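Local coordinates for protein sortase (Actinomyces oris, PDB 2XWG) that probably acts as a class C sortase, a thiol transpeptidase used in assembling fimbriae on the cell surface, this chain carrying its sortase domain without the transmembrane part, at residues R205-L210 with L224-R229; I107-V112 with K168-Y173; V190-E195 with N219-L224. All coordinates share one frame; numbering follows the deposited sequence.

Interaction 1 (R205-L210 with L224-R229); sequences RDLVTL and LVTGER
Asp206 OD2 is gripped by two donors. NH1 of Arg229 lies 2.9 Å from OD2 and meets it on the syn side along a bent bond (139°), while the backbone N of Gly141 supplies the second; OD1 is hydrogen-bonded to Tyr183 OH. The carboxylate and guanidinium planes stand almost perpendicular. Arg229 lays CB and CG against the acid, CG anti to the backbone N (chi1 -178°), and a bend at chi2 (69°) then turns the far end so that NH1 reaches OD2. A different geometry governs the neighbouring ion pair. Arg205 takes Glu228 side-on, with NE 3.0 Å from OE2 and NH2 2.8 Å from OE1. Both oxygens lie near the guanidinium plane, yet the nitrogens come from above the carboxylate plane. Leu207 CD2 sits over one face of this guanidinium, toward its rim, and also rests 3.7 Å from Glu228 CD. Farther along, Thr209 OG1 and Thr226 OG1 share a hydrogen bond of 3.2 Å, and Thr209 OG1 has a second partner in His145 NE2. The backbones form an antiparallel ladder: Val208 and Gly227 exchange two hydrogen bonds, as do Leu210 and Val225. It joins hairpin strands 206-214 and 221-229 within the sortase sheet, with strand 144-149 bonded along the far edge of the first and strand 179-191 beside the second.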
ATOM      1  N   ARG A 205      -1.427   9.720 -13.168  1.00 70.62           N
ATOM      2  CA  ARG A 205      -0.208   9.347 -12.454  1.00 66.14           C
ATOM      3  C   ARG A 205      -0.325   7.949 -11.841  1.00 58.59           C
ATOM      4  O   ARG A 205      -1.413   7.514 -11.431  1.00 55.48           O
ATOM      5  CB  ARG A 205       0.139  10.382 -11.376  1.00 60.29           C
ATOM      6  CG  ARG A 205       0.790  11.659 -11.907  1.00 64.78           C
ATOM      7  CD  ARG A 205       1.064  12.661 -10.770  1.00 69.46           C
ATOM      8  NE  ARG A 205       2.397  12.545 -10.159  1.00 69.31           N
ATOM      9  CZ  ARG A 205       2.726  13.046  -8.963  1.00 70.29           C
ATOM     10  NH1 ARG A 205       1.818  13.678  -8.232  1.00 70.73           N
ATOM     11  NH2 ARG A 205       3.959  12.906  -8.484  1.00 66.68           N
ATOM     12  N   ASP A 206       0.812   7.260 -11.805  1.00 49.19           N
ATOM     13  CA  ASP A 206       0.940   5.920 -11.231  1.00 45.34           C
ATOM     14  C   ASP A 206       1.755   6.061  -9.939  1.00 41.24           C
ATOM     15  O   ASP A 206       2.987   6.154  -9.980  1.00 43.29           O
ATOM     16  CB  ASP A 206       1.663   5.015 -12.250  1.00 46.93           C
ATOM     17  CG  ASP A 206       1.741   3.537 -11.818  1.00 46.12           C
ATOM     18  OD1 ASP A 206       1.656   3.255 -10.598  1.00 41.49           O
ATOM     19  OD2 ASP A 206       1.911   2.661 -12.713  1.00 41.39           O
ATOM     20  N   LEU A 207       1.083   6.113  -8.795  1.00 33.96           N
ATOM     21  CA  LEU A 207       1.794   6.342  -7.538  1.00 32.72           C
ATOM     22  C   LEU A 207       1.578   5.232  -6.519  1.00 29.39           C
ATOM     23  O   LEU A 207       0.500   4.666  -6.441  1.00 30.20           O
ATOM     24  CB  LEU A 207       1.301   7.633  -6.894  1.00 36.75           C
ATOM     25  CG  LEU A 207       1.176   8.916  -7.684  1.00 37.70           C
ATOM     26  CD1 LEU A 207       0.493   9.948  -6.812  1.00 38.49           C
ATOM     27  CD2 LEU A 207       2.558   9.368  -8.079  1.00 43.83           C
ATOM     28  N   VAL A 208       2.587   4.967  -5.697  1.00 34.01           N
ATOM     29  CA  VAL A 208       2.388   4.153  -4.495  1.00 33.34           C
ATOM     30  C   VAL A 208       2.915   4.869  -3.258  1.00 33.11           C
ATOM     31  O   VAL A 208       4.044   5.342  -3.253  1.00 35.42           O
ATOM     32  CB  VAL A 208       3.123   2.817  -4.569  1.00 30.58           C
ATOM     33  CG1 VAL A 208       3.141   2.184  -3.201  1.00 25.21           C
ATOM     34  CG2 VAL A 208       2.452   1.906  -5.566  1.00 36.73           C
ATOM     35  N   THR A 209       2.108   4.936  -2.206  1.00 32.10           N
ATOM     36  CA  THR A 209       2.567   5.499  -0.941  1.00 34.02           C
ATOM     37  C   THR A 209       2.734   4.441   0.156  1.00 33.96           C
ATOM     38  O   THR A 209       1.803   3.677   0.453  1.00 33.33           O
ATOM     39  CB  THR A 209       1.601   6.571  -0.425  1.00 37.67           C
ATOM     40  OG1 THR A 209       1.466   7.594  -1.416  1.00 44.47           O
ATOM     41  CG2 THR A 209       2.129   7.194   0.859  1.00 33.74           C
ATOM     42  N   LEU A 210       3.926   4.405   0.745  1.00 30.61           N
ATOM     43  CA  LEU A 210       4.196   3.622   1.934  1.00 27.04           C
ATOM     44  C   LEU A 210       3.895   4.464   3.177  1.00 31.02           C
ATOM     45  O   LEU A 210       4.514   5.504   3.398  1.00 35.11           O
ATOM     46  CB  LEU A 210       5.663   3.217   1.933  1.00 25.79           C
ATOM     47  CG  LEU A 210       6.161   2.671   0.590  1.00 25.83           C
ATOM     48  CD1 LEU A 210       7.632   2.349   0.648  1.00 23.20           C
ATOM     49  CD2 LEU A 210       5.383   1.427   0.169  1.00 22.02           C
ATOM     50  N   LEU A 224       4.724   9.491   5.310  1.00 41.27           N
ATOM     51  CA  LEU A 224       4.231   9.100   3.990  1.00 33.95           C
ATOM     52  C   LEU A 224       5.349   9.214   3.008  1.00 37.54           C
ATOM     53  O   LEU A 224       5.794  10.312   2.721  1.00 48.82           O
ATOM     54  CB  LEU A 224       3.104  10.005   3.492  1.00 31.25           C
ATOM     55  CG  LEU A 224       1.839  10.339   4.298  1.00 37.81           C
ATOM     56  CD1 LEU A 224       0.657  10.493   3.371  1.00 38.47           C
ATOM     57  CD2 LEU A 224       1.492   9.327   5.342  1.00 37.78           C
ATOM     58  N   VAL A 225       5.793   8.083   2.479  1.00 38.58           N
ATOM     59  CA  VAL A 225       6.787   8.054   1.431  1.00 37.43           C
ATOM     60  C   VAL A 225       6.064   7.690   0.143  1.00 40.60           C
ATOM     61  O   VAL A 225       5.447   6.630   0.050  1.00 40.22           O
ATOM     62  CB  VAL A 225       7.870   7.010   1.736  1.00 39.52           C
ATOM     63  CG1 VAL A 225       8.694   6.681   0.478  1.00 38.51           C
ATOM     64  CG2 VAL A 225       8.764   7.477   2.881  1.00 36.73           C
ATOM     65  N   THR A 226       6.111   8.577  -0.843  1.00 40.59           N
ATOM     66  CA  THR A 226       5.398   8.349  -2.085  1.00 40.88           C
ATOM     67  C   THR A 226       6.410   8.046  -3.173  1.00 42.73           C
ATOM     68  O   THR A 226       7.428   8.728  -3.282  1.00 45.02           O
ATOM     69  CB  THR A 226       4.560   9.580  -2.497  1.00 44.66           C
ATOM     70  OG1 THR A 226       3.626   9.923  -1.457  1.00 47.19           O
ATOM     71  CG2 THR A 226       3.803   9.309  -3.796  1.00 39.49           C
ATOM     72  N   GLY A 227       6.150   7.010  -3.962  1.00 34.04           N
ATOM     73  CA  GLY A 227       6.998   6.709  -5.102  1.00 33.42           C
ATOM     74  C   GLY A 227       6.184   6.837  -6.375  1.00 35.61           C
ATOM     75  O   GLY A 227       4.959   6.665  -6.349  1.00 35.41           O
ATOM     76  N   GLU A 228       6.852   7.142  -7.486  1.00 38.55           N
ATOM     77  CA  GLU A 228       6.173   7.229  -8.769  1.00 39.61           C
ATOM     78  C   GLU A 228       6.714   6.183  -9.733  1.00 42.73           C
ATOM     79  O   GLU A 228       7.920   5.926  -9.776  1.00 45.61           O
ATOM     80  CB  GLU A 228       6.293   8.622  -9.370  1.00 41.61           C
ATOM     81  CG  GLU A 228       5.368   8.837 -10.572  1.00 50.70           C
ATOM     82  CD  GLU A 228       4.976  10.306 -10.757  1.00 57.84           C
ATOM     83  OE1 GLU A 228       5.547  11.177 -10.058  1.00 54.29           O
ATOM     84  OE2 GLU A 228       4.089  10.586 -11.592  1.00 56.78           O
ATOM     85  N   ARG A 229       5.815   5.569 -10.492  1.00 38.90           N
ATOM     86  CA  ARG A 229       6.187   4.517 -11.416  1.00 41.29           C
ATOM     87  C   ARG A 229       7.335   4.981 -12.310  1.00 46.48           C
ATOM     88  O   ARG A 229       7.299   6.075 -12.851  1.00 50.86           O
ATOM     89  CB  ARG A 229       4.972   4.120 -12.263  1.00 40.88           C
ATOM     90  CG  ARG A 229       5.215   2.971 -13.247  1.00 42.94           C
ATOM     91  CD  ARG A 229       5.422   1.646 -12.524  1.00 40.42           C
ATOM     92  NE  ARG A 229       5.538   0.510 -13.441  1.00 38.62           N
ATOM     93  CZ  ARG A 229       4.480  -0.140 -13.920  1.00 41.83           C
ATOM     94  NH1 ARG A 229       3.262   0.252 -13.571  1.00 43.89           N
ATOM     95  NH2 ARG A 229       4.626  -1.167 -14.745  1.00 38.61           N
TER

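Interaction 2 (I107-V112 with K168-Y173); sequences IPSIHV and KGDVFY
Asp170 opens the contact opposite Ser109, but the two only adjoin: Ser109 OG stays 4.0 Å from Asp170 CG, and the carboxylate spends OD2 on the backbone N of Lys167. The real polar link comes at Val171. Its carbonyl O accepts a hydrogen bond from a water 2.7 Å away, and that water in turn accepts from Ser109 N at 2.9 Å and is hydrogen-bonded to Ser109 OG. Ser109 can hold the water twice because its hydroxyl sits between the backbone N and the carbonyl carbon (chi1 71°), on the same side as its own N-H. Pro108 CD closes on the same carbonyl, 3.6 Å from Val171 O. Next, Phe172 and Ile107 start out alongside one another, Phe172 CB 3.8 Å from Ile107 CG1. Phe172 CG is tucked between its backbone N and carbonyl carbon (chi1 59°), which carries the ring off toward Val208, Leu210 and Ile105. Tyr173 ends the walk. Pro108 CG approaches the edge of its ring, 4.2 Å from Tyr173 CE2, while the Tyr173 backbone is hydrogen-bonded to Val106. The 107-112 turn is fixed internally by a G1 beta bulge, in which His111 and Val112 face Ile107. Here the pairing of strand 103-107 with strand 171-176, which closes the sortase beta barrel, gives out as the chain turns at Pro108. Proline has no N-H to offer the Val171 carbonyl, no direct hydrogen bond joins the segments, and a single water carries the polar connection beside a small apolar seam.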
ATOM      1  N   ILE A 107      12.228  -3.100  -0.603  1.00 27.45           N
ATOM      2  CA  ILE A 107      12.825  -1.764  -0.541  1.00 23.83           C
ATOM      3  C   ILE A 107      14.249  -2.052  -0.165  1.00 23.69           C
ATOM      4  O   ILE A 107      14.583  -2.110   1.009  1.00 24.62           O
ATOM      5  CB  ILE A 107      12.168  -0.946   0.543  1.00 21.21           C
ATOM      6  CG1 ILE A 107      10.665  -1.039   0.384  1.00 19.53           C
ATOM      7  CG2 ILE A 107      12.612   0.540   0.466  1.00 26.33           C
ATOM      8  CD1 ILE A 107       9.916  -0.757   1.634  1.00 20.48           C
ATOM      9  N   PRO A 108      15.089  -2.302  -1.167  1.00 21.31           N
ATOM     10  CA  PRO A 108      16.378  -2.934  -0.919  1.00 20.77           C
ATOM     11  C   PRO A 108      17.171  -2.143   0.072  1.00 27.90           C
ATOM     12  O   PRO A 108      17.741  -2.742   0.983  1.00 31.29           O
ATOM     13  CB  PRO A 108      17.073  -2.872  -2.266  1.00 27.73           C
ATOM     14  CG  PRO A 108      16.006  -2.655  -3.240  1.00 28.30           C
ATOM     15  CD  PRO A 108      14.878  -1.971  -2.583  1.00 22.02           C
ATOM     16  N   SER A 109      17.204  -0.820  -0.084  1.00 28.28           N
ATOM     17  CA  SER A 109      18.158   0.001   0.671  1.00 31.21           C
ATOM     18  C   SER A 109      17.840   0.098   2.137  1.00 31.21           C
ATOM     19  O   SER A 109      18.635   0.657   2.892  1.00 38.90           O
ATOM     20  CB  SER A 109      18.267   1.414   0.099  1.00 33.65           C
ATOM     21  OG  SER A 109      17.093   2.168   0.367  1.00 34.76           O
ATOM     22  N   ILE A 110      16.673  -0.411   2.540  1.00 26.93           N
ATOM     23  CA  ILE A 110      16.362  -0.575   3.957  1.00 25.21           C
ATOM     24  C   ILE A 110      16.012  -2.024   4.327  1.00 28.44           C
ATOM     25  O   ILE A 110      15.468  -2.301   5.397  1.00 22.78           O
ATOM     26  CB  ILE A 110      15.299   0.417   4.441  1.00 25.80           C
ATOM     27  CG1 ILE A 110      14.041   0.373   3.592  1.00 17.92           C
ATOM     28  CG2 ILE A 110      15.866   1.846   4.384  1.00 29.52           C
ATOM     29  CD1 ILE A 110      12.787   0.871   4.369  1.00 17.60           C
ATOM     30  N   HIS A 111      16.345  -2.951   3.426  1.00 29.68           N
ATOM     31  CA  HIS A 111      16.235  -4.367   3.729  1.00 27.78           C
ATOM     32  C   HIS A 111      14.810  -4.762   4.094  1.00 26.35           C
ATOM     33  O   HIS A 111      14.588  -5.601   4.957  1.00 29.95           O
ATOM     34  CB  HIS A 111      17.222  -4.716   4.844  1.00 30.72           C
ATOM     35  CG  HIS A 111      18.609  -4.223   4.573  1.00 34.68           C
ATOM     36  ND1 HIS A 111      19.475  -4.870   3.722  1.00 37.87           N
ATOM     37  CD2 HIS A 111      19.271  -3.127   5.010  1.00 35.47           C
ATOM     38  CE1 HIS A 111      20.608  -4.199   3.649  1.00 33.60           C
ATOM     39  NE2 HIS A 111      20.514  -3.138   4.425  1.00 34.53           N
ATOM     40  N   VAL A 112      13.835  -4.129   3.453  1.00 26.14           N
ATOM     41  CA  VAL A 112      12.456  -4.549   3.601  1.00 25.56           C
ATOM     42  C   VAL A 112      12.079  -5.477   2.463  1.00 28.90           C
ATOM     43  O   VAL A 112      12.176  -5.092   1.292  1.00 29.31           O
ATOM     44  CB  VAL A 112      11.500  -3.387   3.544  1.00 25.95           C
ATOM     45  CG1 VAL A 112      10.135  -3.890   3.157  1.00 21.50           C
ATOM     46  CG2 VAL A 112      11.471  -2.659   4.888  1.00 26.75           C
ATOM     47  N   LYS A 168      14.449  10.911  -1.343  1.00 47.35           N
ATOM     48  CA  LYS A 168      14.032  10.993  -2.747  1.00 50.75           C
ATOM     49  C   LYS A 168      15.047  10.296  -3.668  1.00 47.44           C
ATOM     50  O   LYS A 168      16.239  10.279  -3.386  1.00 48.55           O
ATOM     51  CB  LYS A 168      13.773  12.455  -3.169  1.00 56.22           C
ATOM     52  CG  LYS A 168      12.609  13.131  -2.411  1.00 57.00           C
ATOM     53  CD  LYS A 168      12.418  14.623  -2.762  1.00 60.36           C
ATOM     54  CE  LYS A 168      11.724  15.366  -1.594  1.00 68.03           C
ATOM     55  NZ  LYS A 168      10.646  16.319  -2.014  1.00 64.91           N
ATOM     56  N   GLY A 169      14.568   9.687  -4.746  1.00 50.28           N
ATOM     57  CA  GLY A 169      15.439   8.919  -5.620  1.00 53.44           C
ATOM     58  C   GLY A 169      15.702   7.488  -5.158  1.00 52.53           C
ATOM     59  O   GLY A 169      16.253   6.662  -5.910  1.00 49.57           O
ATOM     60  N   ASP A 170      15.343   7.192  -3.910  1.00 49.97           N
ATOM     61  CA  ASP A 170      15.369   5.808  -3.452  1.00 47.78           C
ATOM     62  C   ASP A 170      14.293   5.006  -4.195  1.00 44.41           C
ATOM     63  O   ASP A 170      13.264   5.533  -4.634  1.00 41.25           O
ATOM     64  CB  ASP A 170      15.217   5.691  -1.927  1.00 44.67           C
ATOM     65  CG  ASP A 170      16.553   5.793  -1.196  1.00 50.71           C
ATOM     66  OD1 ASP A 170      17.593   5.488  -1.830  1.00 53.39           O
ATOM     67  OD2 ASP A 170      16.572   6.177   0.004  1.00 48.88           O
ATOM     68  N   VAL A 171      14.554   3.719  -4.333  1.00 39.94           N
ATOM     69  CA  VAL A 171      13.781   2.890  -5.224  1.00 36.69           C
ATOM     70  C   VAL A 171      13.105   1.782  -4.439  1.00 34.00           C
ATOM     71  O   VAL A 171      13.678   1.294  -3.471  1.00 31.51           O
ATOM     72  CB  VAL A 171      14.730   2.317  -6.268  1.00 35.20           C
ATOM     73  CG1 VAL A 171      14.513   0.854  -6.453  1.00 38.33           C
ATOM     74  CG2 VAL A 171      14.589   3.088  -7.568  1.00 39.77           C
ATOM     75  N   PHE A 172      11.869   1.441  -4.810  1.00 33.69           N
ATOM     76  CA  PHE A 172      11.235   0.189  -4.375  1.00 29.31           C
ATOM     77  C   PHE A 172      10.485  -0.508  -5.494  1.00 31.55           C
ATOM     78  O   PHE A 172      10.172   0.108  -6.518  1.00 31.38           O
ATOM     79  CB  PHE A 172      10.321   0.352  -3.151  1.00 27.14           C
ATOM     80  CG  PHE A 172       9.189   1.320  -3.331  1.00 25.28           C
ATOM     81  CD1 PHE A 172       9.341   2.666  -2.986  1.00 29.25           C
ATOM     82  CD2 PHE A 172       7.963   0.885  -3.760  1.00 22.88           C
ATOM     83  CE1 PHE A 172       8.301   3.557  -3.109  1.00 24.52           C
ATOM     84  CE2 PHE A 172       6.906   1.764  -3.898  1.00 25.35           C
ATOM     85  CZ  PHE A 172       7.075   3.111  -3.573  1.00 31.62           C
ATOM     86  N   TYR A 173      10.201  -1.797  -5.288  1.00 29.56           N
ATOM     87  CA  TYR A 173       9.578  -2.627  -6.310  1.00 29.15           C
ATOM     88  C   TYR A 173       8.390  -3.337  -5.738  1.00 27.14           C
ATOM     89  O   TYR A 173       8.483  -3.912  -4.672  1.00 28.48           O
ATOM     90  CB  TYR A 173      10.538  -3.695  -6.771  1.00 26.16           C
ATOM     91  CG  TYR A 173      11.826  -3.168  -7.320  1.00 31.79           C
ATOM     92  CD1 TYR A 173      11.958  -2.883  -8.662  1.00 32.23           C
ATOM     93  CD2 TYR A 173      12.927  -2.978  -6.498  1.00 32.66           C
ATOM     94  CE1 TYR A 173      13.149  -2.416  -9.185  1.00 34.77           C
ATOM     95  CE2 TYR A 173      14.129  -2.528  -7.011  1.00 34.64           C
ATOM     96  CZ  TYR A 173      14.230  -2.251  -8.358  1.00 40.41           C
ATOM     97  OH  TYR A 173      15.420  -1.785  -8.878  1.00 46.30           O
TER
HETATM   98  O   HOH W   1      15.731   1.068  -1.679  1.00 36.06           O

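Interaction 3 (V190-E195 with N219-L224); sequences VVKPEE and NSHRLL
Arg222 forms the tight part of this contact, closing on Val191 and Pro193. Val191 O accepts a 2.8 Å hydrogen bond from Arg222 N. Pro193 crosses the arginine at about a right angle and sets CG over one face of the guanidinium, toward its rim, 3.8 Å from Arg222 NH2. Bent at chi2 (-51°), the Arg222 chain doubles back until NH1 bonds to the carbonyl O of His221 at 2.6 Å, from above the carbonyl plane. NE forms a salt bridge with Asp76, and the side chain also touches Trp78 and Cys213. A leucine at this position would probably leave Asp76 without its charged mate and Pro193 without the flat group it leans on. The His221 ring marks the boundary, its edge toward Val191 O, 3.3 Å from CD2. Beyond it the solvent side is looser. Val190 CG1 meets His221 CB at 3.8 Å, the Lys192 chain runs alongside the imidazole, and Lys192 NZ makes a salt bridge to Glu195 OE2 at 3.6 Å across a type I turn. Cys213 and His151 are the predicted catalytic pair, consistent with Arg222 being the arginine of the sortase Cys-His-Arg triad. Asp76 and Trp78 belong to an Asp-Pro-Trp sequence like that in the lid of class C sortases. The chemistry thus implies an arginine held by proline, backbone and acid at once, in an orientation consistent with a closed active site.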
ATOM      1  N   VAL A 190       5.682  14.268   6.709  1.00 47.23           N
ATOM      2  CA  VAL A 190       5.095  13.864   7.980  1.00 41.87           C
ATOM      3  C   VAL A 190       3.758  14.552   8.064  1.00 41.26           C
ATOM      4  O   VAL A 190       3.540  15.516   7.366  1.00 49.34           O
ATOM      5  CB  VAL A 190       6.002  14.224   9.147  1.00 41.77           C
ATOM      6  CG1 VAL A 190       5.278  14.055  10.458  1.00 37.41           C
ATOM      7  CG2 VAL A 190       7.231  13.337   9.106  1.00 40.88           C
ATOM      8  N   VAL A 191       2.838  14.053   8.872  1.00 39.57           N
ATOM      9  CA  VAL A 191       1.459  14.480   8.719  1.00 40.14           C
ATOM     10  C   VAL A 191       0.635  14.003   9.897  1.00 44.50           C
ATOM     11  O   VAL A 191       1.035  13.094  10.592  1.00 47.31           O
ATOM     12  CB  VAL A 191       0.893  13.972   7.370  1.00 44.94           C
ATOM     13  CG1 VAL A 191      -0.437  13.225   7.539  1.00 43.99           C
ATOM     14  CG2 VAL A 191       0.773  15.114   6.388  1.00 44.71           C
ATOM     15  N   LYS A 192      -0.492  14.646  10.155  1.00 53.28           N
ATOM     16  CA  LYS A 192      -1.365  14.232  11.241  1.00 54.83           C
ATOM     17  C   LYS A 192      -2.286  13.137  10.736  1.00 52.67           C
ATOM     18  O   LYS A 192      -2.646  13.132   9.560  1.00 53.02           O
ATOM     19  CB  LYS A 192      -2.214  15.416  11.725  1.00 58.86           C
ATOM     20  CG  LYS A 192      -1.482  16.431  12.571  1.00 66.08           C
ATOM     21  CD  LYS A 192      -2.425  17.572  12.962  1.00 73.82           C
ATOM     22  CE  LYS A 192      -1.670  18.721  13.633  1.00 81.21           C
ATOM     23  NZ  LYS A 192      -0.576  19.257  12.750  1.00 81.18           N
ATOM     24  N   PRO A 193      -2.716  12.241  11.633  1.00 41.66           N
ATOM     25  CA  PRO A 193      -3.570  11.094  11.321  1.00 44.54           C
ATOM     26  C   PRO A 193      -4.795  11.430  10.472  1.00 52.80           C
ATOM     27  O   PRO A 193      -5.216  10.639   9.603  1.00 47.61           O
ATOM     28  CB  PRO A 193      -4.021  10.624  12.699  1.00 43.86           C
ATOM     29  CG  PRO A 193      -2.900  10.995  13.582  1.00 44.40           C
ATOM     30  CD  PRO A 193      -2.402  12.308  13.068  1.00 44.81           C
ATOM     31  N   GLU A 194      -5.389  12.584  10.730  1.00 61.13           N
ATOM     32  CA  GLU A 194      -6.625  12.918  10.038  1.00 65.99           C
ATOM     33  C   GLU A 194      -6.340  13.585   8.689  1.00 63.54           C
ATOM     34  O   GLU A 194      -7.226  13.668   7.827  1.00 66.24           O
ATOM     35  CB  GLU A 194      -7.559  13.751  10.939  1.00 68.79           C
ATOM     36  CG  GLU A 194      -6.954  15.042  11.504  1.00 80.89           C
ATOM     37  CD  GLU A 194      -6.036  14.826  12.718  1.00 82.32           C
ATOM     38  OE1 GLU A 194      -6.158  13.765  13.396  1.00 78.84           O
ATOM     39  OE2 GLU A 194      -5.200  15.733  12.987  1.00 79.28           O
ATOM     40  N   GLU A 195      -5.093  14.018   8.507  1.00 50.07           N
ATOM     41  CA  GLU A 195      -4.655  14.672   7.277  1.00 53.02           C
ATOM     42  C   GLU A 195      -4.407  13.661   6.151  1.00 56.92           C
ATOM     43  O   GLU A 195      -3.280  13.202   5.927  1.00 53.22           O
ATOM     44  CB  GLU A 195      -3.403  15.509   7.536  1.00 52.81           C
ATOM     45  CG  GLU A 195      -3.648  16.727   8.444  1.00 59.97           C
ATOM     46  CD  GLU A 195      -2.361  17.465   8.822  1.00 65.26           C
ATOM     47  OE1 GLU A 195      -1.354  17.346   8.079  1.00 58.82           O
ATOM     48  OE2 GLU A 195      -2.356  18.165   9.867  1.00 72.93           O
ATOM     49  N   ASN A 219       3.869   7.559  17.774  1.00 33.68           N
ATOM     50  CA  ASN A 219       2.750   7.499  16.834  1.00 36.37           C
ATOM     51  C   ASN A 219       1.799   8.694  16.911  1.00 39.67           C
ATOM     52  O   ASN A 219       0.587   8.529  16.853  1.00 44.21           O
ATOM     53  CB  ASN A 219       1.918   6.239  17.073  1.00 30.47           C
ATOM     54  CG  ASN A 219       2.666   4.954  16.728  1.00 35.42           C
ATOM     55  OD1 ASN A 219       3.873   4.967  16.490  1.00 30.87           O
ATOM     56  ND2 ASN A 219       1.936   3.828  16.696  1.00 35.20           N
ATOM     57  N   SER A 220       2.333   9.894  17.027  1.00 35.20           N
ATOM     58  CA  SER A 220       1.482  11.069  17.059  1.00 41.30           C
ATOM     59  C   SER A 220       1.179  11.490  15.635  1.00 39.60           C
ATOM     60  O   SER A 220       0.195  12.180  15.387  1.00 42.83           O
ATOM     61  CB  SER A 220       2.187  12.222  17.780  1.00 42.64           C
ATOM     62  OG  SER A 220       3.206  12.737  16.941  1.00 40.97           O
ATOM     63  N   HIS A 221       2.031  11.079  14.702  1.00 44.31           N
ATOM     64  CA  HIS A 221       1.851  11.418  13.284  1.00 43.20           C
ATOM     65  C   HIS A 221       1.916  10.200  12.329  1.00 37.25           C
ATOM     66  O   HIS A 221       1.816   9.059  12.764  1.00 37.03           O
ATOM     67  CB  HIS A 221       2.868  12.476  12.861  1.00 42.48           C
ATOM     68  CG  HIS A 221       2.693  13.792  13.553  1.00 52.74           C
ATOM     69  ND1 HIS A 221       3.204  14.047  14.810  1.00 55.05           N
ATOM     70  CD2 HIS A 221       2.069  14.932  13.165  1.00 54.05           C
ATOM     71  CE1 HIS A 221       2.905  15.286  15.163  1.00 51.76           C
ATOM     72  NE2 HIS A 221       2.212  15.843  14.185  1.00 53.64           N
ATOM     73  N   ARG A 222       2.062  10.472  11.029  1.00 35.15           N
ATOM     74  CA  ARG A 222       2.225   9.452   9.998  1.00 30.45           C
ATOM     75  C   ARG A 222       3.320   9.849   9.042  1.00 31.87           C
ATOM     76  O   ARG A 222       3.350  10.974   8.590  1.00 37.08           O
ATOM     77  CB  ARG A 222       0.958   9.318   9.171  1.00 31.41           C
ATOM     78  CG  ARG A 222      -0.253   8.973   9.963  1.00 33.78           C
ATOM     79  CD  ARG A 222      -0.011   7.786  10.838  1.00 26.85           C
ATOM     80  NE  ARG A 222      -1.233   7.480  11.571  1.00 31.16           N
ATOM     81  CZ  ARG A 222      -1.330   7.476  12.894  1.00 33.13           C
ATOM     82  NH1 ARG A 222      -0.265   7.769  13.637  1.00 34.54           N
ATOM     83  NH2 ARG A 222      -2.487   7.169  13.474  1.00 32.93           N
ATOM     84  N   LEU A 223       4.207   8.925   8.700  1.00 34.52           N
ATOM     85  CA  LEU A 223       5.217   9.213   7.696  1.00 34.43           C
ATOM     86  C   LEU A 223       4.771   8.647   6.340  1.00 36.25           C
ATOM     87  O   LEU A 223       4.441   7.472   6.241  1.00 38.22           O
ATOM     88  CB  LEU A 223       6.559   8.645   8.136  1.00 30.25           C
ATOM     89  CG  LEU A 223       7.579   8.498   7.020  1.00 35.38           C
ATOM     90  CD1 LEU A 223       8.111   9.868   6.682  1.00 37.88           C
ATOM     91  CD2 LEU A 223       8.716   7.581   7.456  1.00 33.57           C
ATOM     92  N   LEU A 224       4.724   9.491   5.310  1.00 41.27           N
ATOM     93  CA  LEU A 224       4.231   9.100   3.990  1.00 33.95           C
ATOM     94  C   LEU A 224       5.349   9.214   3.008  1.00 37.54           C
ATOM     95  O   LEU A 224       5.794  10.312   2.721  1.00 48.82           O
ATOM     96  CB  LEU A 224       3.104  10.005   3.492  1.00 31.25           C
ATOM     97  CG  LEU A 224       1.839  10.339   4.298  1.00 37.81           C
ATOM     98  CD1 LEU A 224       0.657  10.493   3.371  1.00 38.47           C
ATOM     99  CD2 LEU A 224       1.492   9.327   5.342  1.00 37.78           C
TER

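Overall arrangement
All three contacts belong to one mixed sheet, the sortase beta barrel. Along the chain, interaction 2 closes before the others open, whereas interactions 1 and 3 alternate their segments and share Leu224 on strand 221-229. That strand pairs with 206-214 in interaction 1 and reaches 179-191 in interaction 3, their centres about 16 Å apart. Interaction 2 sets the turn after strand 103-107 against strand 171-176, where the sheet's first and last strands meet, its centre about 12 Å from that of interaction 1; Phe172 and Ile107 pack on Leu210, linking seam and hairpin. Interactions 2 and 3 lie about 21 Å apart between centres. Interaction 2 is away from the predicted active-site residues, while Arg222 of interaction 3 adjoins Cys213.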